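Local atomic coordinates of ribonucleoside triphosphate reductase (Lactobacillus leichmannii, PDB entry 1L1L), a protein that catalyses the adenosylcobalamin (B12)-dependent reduction of ribonucleoside triphosphates to 2'-deoxyribonucleoside triphosphates, working as an allosterically regulated monomer. Residues 130-135 with 455-460; 144-149 with 233-238; 153-158 with 222-227. One frame throughout, in Å; residues are numbered along the deposited sequence.

How the interactions relate
Interaction 3 packs helix 148-158 on the start of helix 224-236, while in interaction 2 the turn leading into helix 148-158 meets the last turn of helix 224-236; their centres lie about 15 Å apart. Interaction 1 is centred about 13 Å from interaction 3 and about 16 Å from interaction 2. In it Trp457, at the N-cap of helix 458-467, meets helix 148-158, and Ile134 reaches helix 224-236. Trp457 and Ile134 make the connections: Trp457 NE1 lies 3.0 Å from Asp155 OD2, a probable hydrogen bond, and Trp457 CE3 lies 4.2 Å from Met148 CE. Ile134 CD1 adds packing 3.7 Å from Asp155 CG.

Interaction 1 of 3, residues 130-135 with 455-460; sequences GDSKIV and YDWEIS
Ser132, in a loop more than 300 residues away along the chain, supplies its hydroxyl to the first amide of helix 458-467: Glu458 N donates to Ser132 OG over 3.0 Å, almost straight at 171°. Trp457 is at the N-cap position of this helix, and the amide that follows it is thus taken by a hydroxyl from a distant loop. The hydroxyl has a second partner in Tyr129 O. Another bond runs the other way, from Lys133 N to Asp456 O at 3.1 Å, its donor tilted 25° from the carbonyl plane. Together the two bonds across the contact fix the loop alongside the chain that enters the helix.

On one flank the Glu458 side chain, extended with chi1 -176°, reaches the inverse gamma turn centred on Asp131. Its OE1 rests 3.6 Å from Gly130 CA, and its OE2 is 3.6 Å from Asp131 N, neither a hydrogen bond. On the other flank Lys133 crosses Asp456 at about a right angle. The methylene CG of Lys133 lies 3.6 Å from Asp456 OD1, while the bent chain leaves NZ 5.1 Å from that oxygen; the salt bridge of Asp456 goes through OD2 to Lys159. Farther along the loop, Ile134 CD1 packs 4.2 Å from Trp457 CZ2, and Ser132 OG approaches the indole obliquely, 3.7 Å from Trp457 CE3.

The loop connects strands 127-128 and 144-145. Ile134 reaches Val228 and Leu229 of helix 224-236, and Trp457 inserts against helix 148-158, edge-to-face with Phe152.

Interaction 2 of 3, residues 144-149 with 233-238; sequences KAVSMP and LLIDLH
A type I beta turn from Ala145 to Met148, by which strand 144-145 passes into helix 148-158, is held by the carboxylate of Asp236 in the last turn of helix 224-236. Both carboxylate oxygens take a bond from Ser147. The amide Ser147 N donates to Asp236 OD1 at 3.2 Å, and the hydroxyl Ser147 OG donates to Asp236 OD2 at a short 2.5 Å. Each donor comes in on the syn side of its oxygen but about 30° out of the carboxylate plane, and both lie toward the same face of the carboxylate. OG can reach OD2 because it stands between its own backbone N and carbonyl carbon, chi1 68°.

A water extends the grip to the next amide: it lies 2.6 Å from Asp236 OD1, to which it donates, and 2.9 Å from Val146 N, from which it accepts. OD1 thus serves two successive amides of the turn, one directly and one through water. This joins the end of a helix of the B12-dependent reductase insertion domain to the small two-stranded antiparallel sheet of 127-128 and 144-145. Tyr138 OH adds a further bond to OD2, and Tyr129 OH bonds to Ser147 OG; these polar groups are thereby satisfied although the contact is buried.

Ile235 packs on the turn beside the serine, its CG2 3.9 Å from Ser147 CB and 4.0 Å from Val146 CG1. The methyl of Ala145 comes to the carboxylate from the face opposite to the serine, its CB 3.5 Å from Asp236 OD1. Beyond this, Ile235 packs on Leu288 of helix 275-289.

Interaction 3 of 3, residues 153-158 with 222-227; sequences LFDELM and DTREGW
Arg224 NH1 is gripped by two carboxylates, 2.7 Å from Asp155 OD1 and 2.6 Å from Glu225 OE2, in a salt-bridge network at the packing of helix 148-158 on the first turn of helix 224-236. The bond to Asp155 uses the syn lone pair of OD1 but is bent, with 131° at the hydrogen, and the oxygen lies 30° out of the guanidinium plane. Asp155 OD2 turns to Lys159 and Trp457 NE1, so the one carboxylate joins three parts of the chain. The bend of Arg224 at chi3, 53°, brings the guanidinium back to Asp155, while Glu225 CD lies over one face, toward its rim. Thr223 caps the same helix: its OG1 accepts from Gly226 N at 3.1 Å.

Next to the charges lies an apolar patch. Met158 makes a Met-aromatic contact with Trp227, its SD oblique to the six-membered ring and 4.8 Å from that ring's centroid. The methyl CE, turned back at chi3, tucks between Arg224 CG and one face of Phe154, near the rim of the ring. Phe154 in turn meets the edge of the Trp227 ring, its CZ 4.0 Å from Trp227 CE3, and its CE2 lies 3.3 Å from Trp227 O.

Interaction 1 of 3, residues 130-135 with 455-460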
loop_
_atom_site.group_PDB
_atom_site.type_symbol
_atom_site.label_atom_id
_atom_site.label_comp_id
_atom_site.label_asym_id
_atom_site.label_seq_id
_atom_site.Cartn_x
_atom_site.Cartn_y
_atom_site.Cartn_z
ATOM N N GLY A 130 -15.603 -6.430 -19.407
ATOM C CA GLY A 130 -16.636 -5.419 -19.317
ATOM C C GLY A 130 -16.210 -4.200 -20.106
ATOM O O GLY A 130 -15.189 -4.236 -20.794
ATOM N N ASP A 131 -16.982 -3.121 -20.016
ATOM C CA ASP A 131 -16.650 -1.898 -20.735
ATOM C C ASP A 131 -15.593 -1.127 -19.955
ATOM O O ASP A 131 -15.908 -0.250 -19.150
ATOM C CB ASP A 131 -17.898 -1.031 -20.928
ATOM C CG ASP A 131 -17.632 0.196 -21.791
ATOM O OD1 ASP A 131 -16.987 0.048 -22.852
ATOM O OD2 ASP A 131 -18.075 1.305 -21.415
ATOM N N SER A 132 -14.335 -1.468 -20.206
ATOM C CA SER A 132 -13.217 -0.836 -19.527
ATOM C C SER A 132 -12.262 -0.253 -20.556
ATOM O O SER A 132 -12.389 -0.518 -21.753
ATOM C CB SER A 132 -12.481 -1.871 -18.671
ATOM O OG SER A 132 -13.374 -2.554 -17.802
ATOM N N LYS A 133 -11.304 0.537 -20.085
ATOM C CA LYS A 133 -10.317 1.148 -20.971
ATOM C C LYS A 133 -9.505 0.089 -21.710
ATOM O O LYS A 133 -9.122 0.282 -22.866
ATOM C CB LYS A 133 -9.392 2.066 -20.169
ATOM C CG LYS A 133 -9.898 3.507 -20.052
ATOM C CD LYS A 133 -11.371 3.572 -19.655
ATOM C CE LYS A 133 -11.881 5.007 -19.657
ATOM N NZ LYS A 133 -11.628 5.677 -20.967
ATOM N N ILE A 134 -9.245 -1.027 -21.035
ATOM C CA ILE A 134 -8.494 -2.126 -21.631
ATOM C C ILE A 134 -9.435 -3.284 -21.958
ATOM O O ILE A 134 -10.109 -3.817 -21.080
ATOM C CB ILE A 134 -7.401 -2.641 -20.678
ATOM C CG1 ILE A 134 -6.392 -1.528 -20.391
ATOM C CG2 ILE A 134 -6.711 -3.848 -21.291
ATOM C CD1 ILE A 134 -5.324 -1.907 -19.383
ATOM N N VAL A 135 -9.486 -3.660 -23.231
ATOM C CA VAL A 135 -10.335 -4.764 -23.668
ATOM C C VAL A 135 -9.695 -5.432 -24.876
ATOM O O VAL A 135 -9.534 -4.810 -25.923
ATOM C CB VAL A 135 -11.748 -4.277 -24.067
ATOM C CG1 VAL A 135 -12.567 -5.450 -24.607
ATOM C CG2 VAL A 135 -12.446 -3.642 -22.867
ATOM N N TYR A 455 -12.274 6.082 -12.979
ATOM C CA TYR A 455 -11.775 4.710 -12.816
ATOM C C TYR A 455 -11.858 3.979 -14.151
ATOM O O TYR A 455 -12.888 4.024 -14.817
ATOM C CB TYR A 455 -12.576 3.950 -11.754
ATOM C CG TYR A 455 -12.320 4.423 -10.339
ATOM C CD1 TYR A 455 -13.152 5.366 -9.740
ATOM C CD2 TYR A 455 -11.228 3.945 -9.603
ATOM C CE1 TYR A 455 -12.915 5.825 -8.445
ATOM C CE2 TYR A 455 -10.978 4.403 -8.297
ATOM C CZ TYR A 455 -11.833 5.349 -7.728
ATOM O OH TYR A 455 -11.612 5.839 -6.448
ATOM N N ASP A 456 -10.780 3.293 -14.530
ATOM C CA ASP A 456 -10.723 2.582 -15.810
ATOM C C ASP A 456 -11.501 1.270 -15.937
ATOM O O ASP A 456 -11.947 0.921 -17.028
ATOM C CB ASP A 456 -9.267 2.306 -16.205
ATOM C CG ASP A 456 -8.438 3.574 -16.346
ATOM O OD1 ASP A 456 -8.973 4.620 -16.779
ATOM O OD2 ASP A 456 -7.237 3.523 -16.038
ATOM N N TRP A 457 -11.654 0.532 -14.846
ATOM C CA TRP A 457 -12.358 -0.745 -14.917
ATOM C C TRP A 457 -13.816 -0.692 -14.526
ATOM O O TRP A 457 -14.184 -0.102 -13.505
ATOM C CB TRP A 457 -11.645 -1.796 -14.067
ATOM C CG TRP A 457 -10.272 -2.052 -14.539
ATOM C CD1 TRP A 457 -9.165 -1.307 -14.276
ATOM C CD2 TRP A 457 -9.852 -3.105 -15.411
ATOM N NE1 TRP A 457 -8.079 -1.827 -14.930
ATOM C CE2 TRP A 457 -8.473 -2.934 -15.635
ATOM C CE3 TRP A 457 -10.510 -4.177 -16.030
ATOM C CZ2 TRP A 457 -7.734 -3.794 -16.449
ATOM C CZ3 TRP A 457 -9.773 -5.032 -16.840
ATOM C CH2 TRP A 457 -8.403 -4.836 -17.040
ATOM N N GLU A 458 -14.649 -1.337 -15.335
ATOM C CA GLU A 458 -16.073 -1.354 -15.078
ATOM C C GLU A 458 -16.393 -1.900 -13.700
ATOM O O GLU A 458 -17.170 -1.310 -12.956
ATOM C CB GLU A 458 -16.800 -2.203 -16.118
ATOM C CG GLU A 458 -18.311 -2.168 -15.932
ATOM C CD GLU A 458 -19.040 -3.100 -16.870
ATOM O OE1 GLU A 458 -18.917 -4.335 -16.698
ATOM O OE2 GLU A 458 -19.734 -2.596 -17.780
ATOM N N ILE A 459 -15.796 -3.035 -13.359
ATOM C CA ILE A 459 -16.058 -3.656 -12.072
ATOM C C ILE A 459 -15.728 -2.739 -10.892
ATOM O O ILE A 459 -16.394 -2.791 -9.859
ATOM C CB ILE A 459 -15.281 -4.984 -11.935
ATOM C CG1 ILE A 459 -15.721 -5.700 -10.661
ATOM C CG2 ILE A 459 -13.774 -4.719 -11.946
ATOM C CD1 ILE A 459 -15.130 -7.084 -10.503
ATOM N N SER A 460 -14.704 -1.903 -11.046
ATOM C CA SER A 460 -14.319 -0.981 -9.978
ATOM C C SER A 460 -15.369 0.130 -9.858
ATOM O O SER A 460 -15.789 0.487 -8.753
ATOM C CB SER A 460 -12.944 -0.368 -10.267
ATOM O OG SER A 460 -11.938 -1.370 -10.370
#

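Interaction 2 of 3, residues 144-149 with 233-238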
loop_
_atom_site.group_PDB
_atom_site.type_symbol
_atom_site.label_atom_id
_atom_site.label_comp_id
_atom_site.label_asym_id
_atom_site.label_seq_id
_atom_site.Cartn_x
_atom_site.Cartn_y
_atom_site.Cartn_z
ATOM N N LYS A 144 -16.301 -13.725 -20.901
ATOM C CA LYS A 144 -15.345 -14.078 -19.854
ATOM C C LYS A 144 -14.031 -14.621 -20.412
ATOM O O LYS A 144 -14.025 -15.403 -21.365
ATOM C CB LYS A 144 -15.964 -15.111 -18.907
ATOM C CG LYS A 144 -17.180 -14.604 -18.149
ATOM C CD LYS A 144 -17.580 -15.569 -17.041
ATOM C CE LYS A 144 -18.750 -15.038 -16.238
ATOM N NZ LYS A 144 -19.019 -15.890 -15.046
ATOM N N ALA A 145 -12.922 -14.206 -19.806
ATOM C CA ALA A 145 -11.602 -14.636 -20.238
ATOM C C ALA A 145 -10.708 -14.969 -19.054
ATOM O O ALA A 145 -10.774 -14.320 -18.011
ATOM C CB ALA A 145 -10.954 -13.551 -21.082
ATOM N N VAL A 146 -9.869 -15.982 -19.225
ATOM C CA VAL A 146 -8.952 -16.403 -18.178
ATOM C C VAL A 146 -7.944 -15.309 -17.830
ATOM O O VAL A 146 -7.480 -15.223 -16.695
ATOM C CB VAL A 146 -8.176 -17.655 -18.607
ATOM C CG1 VAL A 146 -7.129 -18.004 -17.572
ATOM C CG2 VAL A 146 -9.141 -18.813 -18.805
ATOM N N SER A 147 -7.623 -14.475 -18.814
ATOM C CA SER A 147 -6.647 -13.402 -18.644
ATOM C C SER A 147 -7.135 -12.166 -17.882
ATOM O O SER A 147 -6.322 -11.391 -17.387
ATOM C CB SER A 147 -6.146 -12.950 -20.017
ATOM O OG SER A 147 -7.192 -12.308 -20.729
ATOM N N MET A 148 -8.446 -11.977 -17.785
ATOM C CA MET A 148 -8.977 -10.794 -17.118
ATOM C C MET A 148 -8.366 -10.424 -15.751
ATOM O O MET A 148 -7.789 -9.346 -15.605
ATOM C CB MET A 148 -10.501 -10.894 -17.001
ATOM C CG MET A 148 -11.185 -9.605 -16.533
ATOM S SD MET A 148 -10.865 -9.209 -14.774
ATOM C CE MET A 148 -11.971 -7.777 -14.524
ATOM N N PRO A 149 -8.480 -11.301 -14.739
ATOM C CA PRO A 149 -7.910 -10.968 -13.424
ATOM C C PRO A 149 -6.424 -10.652 -13.435
ATOM O O PRO A 149 -5.945 -9.861 -12.615
ATOM C CB PRO A 149 -8.232 -12.199 -12.579
ATOM C CG PRO A 149 -8.235 -13.312 -13.602
ATOM C CD PRO A 149 -8.995 -12.680 -14.747
ATOM N N LEU A 233 -3.162 -11.667 -24.371
ATOM C CA LEU A 233 -3.206 -12.459 -25.598
ATOM C C LEU A 233 -2.522 -13.805 -25.352
ATOM O O LEU A 233 -3.095 -14.861 -25.623
ATOM C CB LEU A 233 -2.492 -11.708 -26.732
ATOM C CG LEU A 233 -2.304 -12.450 -28.061
ATOM C CD1 LEU A 233 -3.659 -12.880 -28.600
ATOM C CD2 LEU A 233 -1.569 -11.546 -29.061
ATOM N N LEU A 234 -1.298 -13.752 -24.830
ATOM C CA LEU A 234 -0.526 -14.952 -24.524
ATOM C C LEU A 234 -1.305 -15.943 -23.654
ATOM O O LEU A 234 -1.299 -17.151 -23.913
ATOM C CB LEU A 234 0.770 -14.582 -23.804
ATOM C CG LEU A 234 1.564 -15.784 -23.286
ATOM C CD1 LEU A 234 1.957 -16.686 -24.462
ATOM C CD2 LEU A 234 2.794 -15.311 -22.540
ATOM N N ILE A 235 -1.960 -15.431 -22.615
ATOM C CA ILE A 235 -2.735 -16.272 -21.718
ATOM C C ILE A 235 -3.979 -16.858 -22.390
ATOM O O ILE A 235 -4.186 -18.076 -22.379
ATOM C CB ILE A 235 -3.177 -15.482 -20.460
ATOM C CG1 ILE A 235 -1.959 -15.145 -19.595
ATOM C CG2 ILE A 235 -4.178 -16.295 -19.666
ATOM C CD1 ILE A 235 -2.262 -14.179 -18.446
ATOM N N ASP A 236 -4.804 -15.998 -22.978
ATOM C CA ASP A 236 -6.034 -16.445 -23.619
ATOM C C ASP A 236 -5.859 -17.453 -24.772
ATOM O O ASP A 236 -6.814 -18.151 -25.131
ATOM C CB ASP A 236 -6.860 -15.241 -24.108
ATOM C CG ASP A 236 -7.455 -14.414 -22.960
ATOM O OD1 ASP A 236 -7.849 -14.999 -21.933
ATOM O OD2 ASP A 236 -7.553 -13.175 -23.094
ATOM N N LEU A 237 -4.657 -17.534 -25.342
ATOM C CA LEU A 237 -4.403 -18.467 -26.443
ATOM C C LEU A 237 -4.201 -19.895 -25.951
ATOM O O LEU A 237 -4.032 -20.820 -26.750
ATOM C CB LEU A 237 -3.172 -18.047 -27.246
ATOM C CG LEU A 237 -3.308 -16.843 -28.181
ATOM C CD1 LEU A 237 -1.994 -16.647 -28.921
ATOM C CD2 LEU A 237 -4.453 -17.071 -29.166
ATOM N N HIS A 238 -4.200 -20.075 -24.635
ATOM C CA HIS A 238 -4.019 -21.399 -24.068
ATOM C C HIS A 238 -5.368 -22.071 -23.836
ATOM O O HIS A 238 -5.417 -23.242 -23.466
ATOM C CB HIS A 238 -3.261 -21.316 -22.732
ATOM C CG HIS A 238 -1.788 -21.085 -22.874
ATOM N ND1 HIS A 238 -1.253 -19.869 -23.241
ATOM C CD2 HIS A 238 -0.736 -21.916 -22.687
ATOM C CE1 HIS A 238 0.064 -19.961 -23.274
ATOM N NE2 HIS A 238 0.404 -21.194 -22.942
HETATM O O HOH W 1 -9.356 -17.144 -21.807
#

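Interaction 3 of 3, residues 153-158 with 222-227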
loop_
_atom_site.group_PDB
_atom_site.type_symbol
_atom_site.label_atom_id
_atom_site.label_comp_id
_atom_site.label_asym_id
_atom_site.label_seq_id
_atom_site.Cartn_x
_atom_site.Cartn_y
_atom_site.Cartn_z
ATOM N N LEU A 153 -4.660 -7.041 -12.376
ATOM C CA LEU A 153 -3.511 -6.960 -11.486
ATOM C C LEU A 153 -2.311 -6.284 -12.160
ATOM O O LEU A 153 -1.678 -5.398 -11.570
ATOM C CB LEU A 153 -3.124 -8.362 -11.004
ATOM C CG LEU A 153 -1.861 -8.482 -10.153
ATOM C CD1 LEU A 153 -2.145 -9.334 -8.947
ATOM C CD2 LEU A 153 -0.755 -9.081 -10.985
ATOM N N PHE A 154 -2.004 -6.703 -13.389
ATOM C CA PHE A 154 -0.887 -6.171 -14.172
ATOM C C PHE A 154 -1.037 -4.646 -14.335
ATOM O O PHE A 154 -0.097 -3.876 -14.131
ATOM C CB PHE A 154 -0.893 -6.847 -15.555
ATOM C CG PHE A 154 0.398 -6.713 -16.342
ATOM C CD1 PHE A 154 1.527 -6.107 -15.806
ATOM C CD2 PHE A 154 0.474 -7.235 -17.636
ATOM C CE1 PHE A 154 2.710 -6.017 -16.536
ATOM C CE2 PHE A 154 1.649 -7.154 -18.376
ATOM C CZ PHE A 154 2.776 -6.542 -17.826
ATOM N N ASP A 155 -2.241 -4.225 -14.682
ATOM C CA ASP A 155 -2.511 -2.800 -14.904
ATOM C C ASP A 155 -2.317 -1.954 -13.636
ATOM O O ASP A 155 -1.533 -1.002 -13.629
ATOM C CB ASP A 155 -3.930 -2.639 -15.470
ATOM C CG ASP A 155 -4.238 -1.205 -15.889
ATOM O OD1 ASP A 155 -3.356 -0.574 -16.496
ATOM O OD2 ASP A 155 -5.361 -0.733 -15.617
ATOM N N GLU A 156 -2.996 -2.319 -12.557
ATOM C CA GLU A 156 -2.881 -1.571 -11.309
ATOM C C GLU A 156 -1.447 -1.593 -10.791
ATOM O O GLU A 156 -0.965 -0.609 -10.216
ATOM C CB GLU A 156 -3.846 -2.128 -10.266
ATOM C CG GLU A 156 -5.311 -2.023 -10.656
ATOM C CD GLU A 156 -5.712 -0.622 -11.135
ATOM O OE1 GLU A 156 -5.151 0.375 -10.624
ATOM O OE2 GLU A 156 -6.600 -0.532 -12.015
ATOM N N LEU A 157 -0.750 -2.715 -10.984
ATOM C CA LEU A 157 0.641 -2.786 -10.556
ATOM C C LEU A 157 1.502 -1.803 -11.370
ATOM O O LEU A 157 2.378 -1.144 -10.823
ATOM C CB LEU A 157 1.209 -4.213 -10.725
ATOM C CG LEU A 157 0.849 -5.291 -9.685
ATOM C CD1 LEU A 157 1.339 -6.694 -10.178
ATOM C CD2 LEU A 157 1.472 -4.938 -8.352
ATOM N N MET A 158 1.276 -1.712 -12.675
ATOM C CA MET A 158 2.091 -0.804 -13.470
ATOM C C MET A 158 1.759 0.655 -13.141
ATOM O O MET A 158 2.574 1.533 -13.379
ATOM C CB MET A 158 1.916 -1.061 -14.963
ATOM C CG MET A 158 2.775 -2.218 -15.458
ATOM S SD MET A 158 2.771 -2.268 -17.224
ATOM C CE MET A 158 1.076 -2.745 -17.518
ATOM N N ASP A 222 3.894 1.011 -27.687
ATOM C CA ASP A 222 4.780 1.350 -26.584
ATOM C C ASP A 222 4.018 2.047 -25.453
ATOM O O ASP A 222 4.286 3.204 -25.129
ATOM C CB ASP A 222 5.917 2.223 -27.110
ATOM C CG ASP A 222 6.802 2.769 -26.012
ATOM O OD1 ASP A 222 6.892 2.143 -24.933
ATOM O OD2 ASP A 222 7.427 3.829 -26.242
ATOM N N THR A 223 3.076 1.328 -24.849
ATOM C CA THR A 223 2.262 1.862 -23.758
ATOM C C THR A 223 1.972 0.795 -22.704
ATOM O O THR A 223 2.123 -0.399 -22.968
ATOM C CB THR A 223 0.902 2.359 -24.274
ATOM O OG1 THR A 223 0.140 1.239 -24.748
ATOM C CG2 THR A 223 1.093 3.358 -25.420
ATOM N N ARG A 224 1.541 1.227 -21.523
ATOM C CA ARG A 224 1.210 0.294 -20.449
ATOM C C ARG A 224 0.172 -0.699 -20.949
ATOM O O ARG A 224 0.277 -1.897 -20.690
ATOM C CB ARG A 224 0.666 1.046 -19.224
ATOM C CG ARG A 224 -0.255 0.218 -18.308
ATOM C CD ARG A 224 -0.586 0.968 -17.008
ATOM N NE ARG A 224 -1.109 2.315 -17.266
ATOM C CZ ARG A 224 -2.322 2.581 -17.738
ATOM N NH1 ARG A 224 -3.175 1.598 -18.008
ATOM N NH2 ARG A 224 -2.680 3.840 -17.965
ATOM N N GLU A 225 -0.832 -0.199 -21.665
ATOM C CA GLU A 225 -1.879 -1.064 -22.193
ATOM C C GLU A 225 -1.288 -2.093 -23.152
ATOM O O GLU A 225 -1.747 -3.239 -23.216
ATOM C CB GLU A 225 -2.946 -0.231 -22.910
ATOM C CG GLU A 225 -3.550 0.863 -22.043
ATOM C CD GLU A 225 -2.523 1.916 -21.647
ATOM O OE1 GLU A 225 -1.878 2.483 -22.550
ATOM O OE2 GLU A 225 -2.357 2.172 -20.435
ATOM N N GLY A 226 -0.271 -1.686 -23.904
ATOM C CA GLY A 226 0.355 -2.602 -24.841
ATOM C C GLY A 226 0.892 -3.819 -24.106
ATOM O O GLY A 226 0.752 -4.947 -24.577
ATOM N N TRP A 227 1.499 -3.573 -22.946
ATOM C CA TRP A 227 2.075 -4.619 -22.100
ATOM C C TRP A 227 1.002 -5.559 -21.574
ATOM O O TRP A 227 1.168 -6.786 -21.608
ATOM C CB TRP A 227 2.815 -3.989 -20.908
ATOM C CG TRP A 227 4.183 -3.447 -21.225
ATOM C CD1 TRP A 227 4.551 -2.733 -22.326
ATOM C CD2 TRP A 227 5.356 -3.554 -20.407
ATOM N NE1 TRP A 227 5.874 -2.391 -22.251
ATOM C CE2 TRP A 227 6.395 -2.879 -21.081
ATOM C CE3 TRP A 227 5.628 -4.156 -19.168
ATOM C CZ2 TRP A 227 7.687 -2.784 -20.557
ATOM C CZ3 TRP A 227 6.912 -4.066 -18.647
ATOM C CH2 TRP A 227 7.927 -3.383 -19.341
#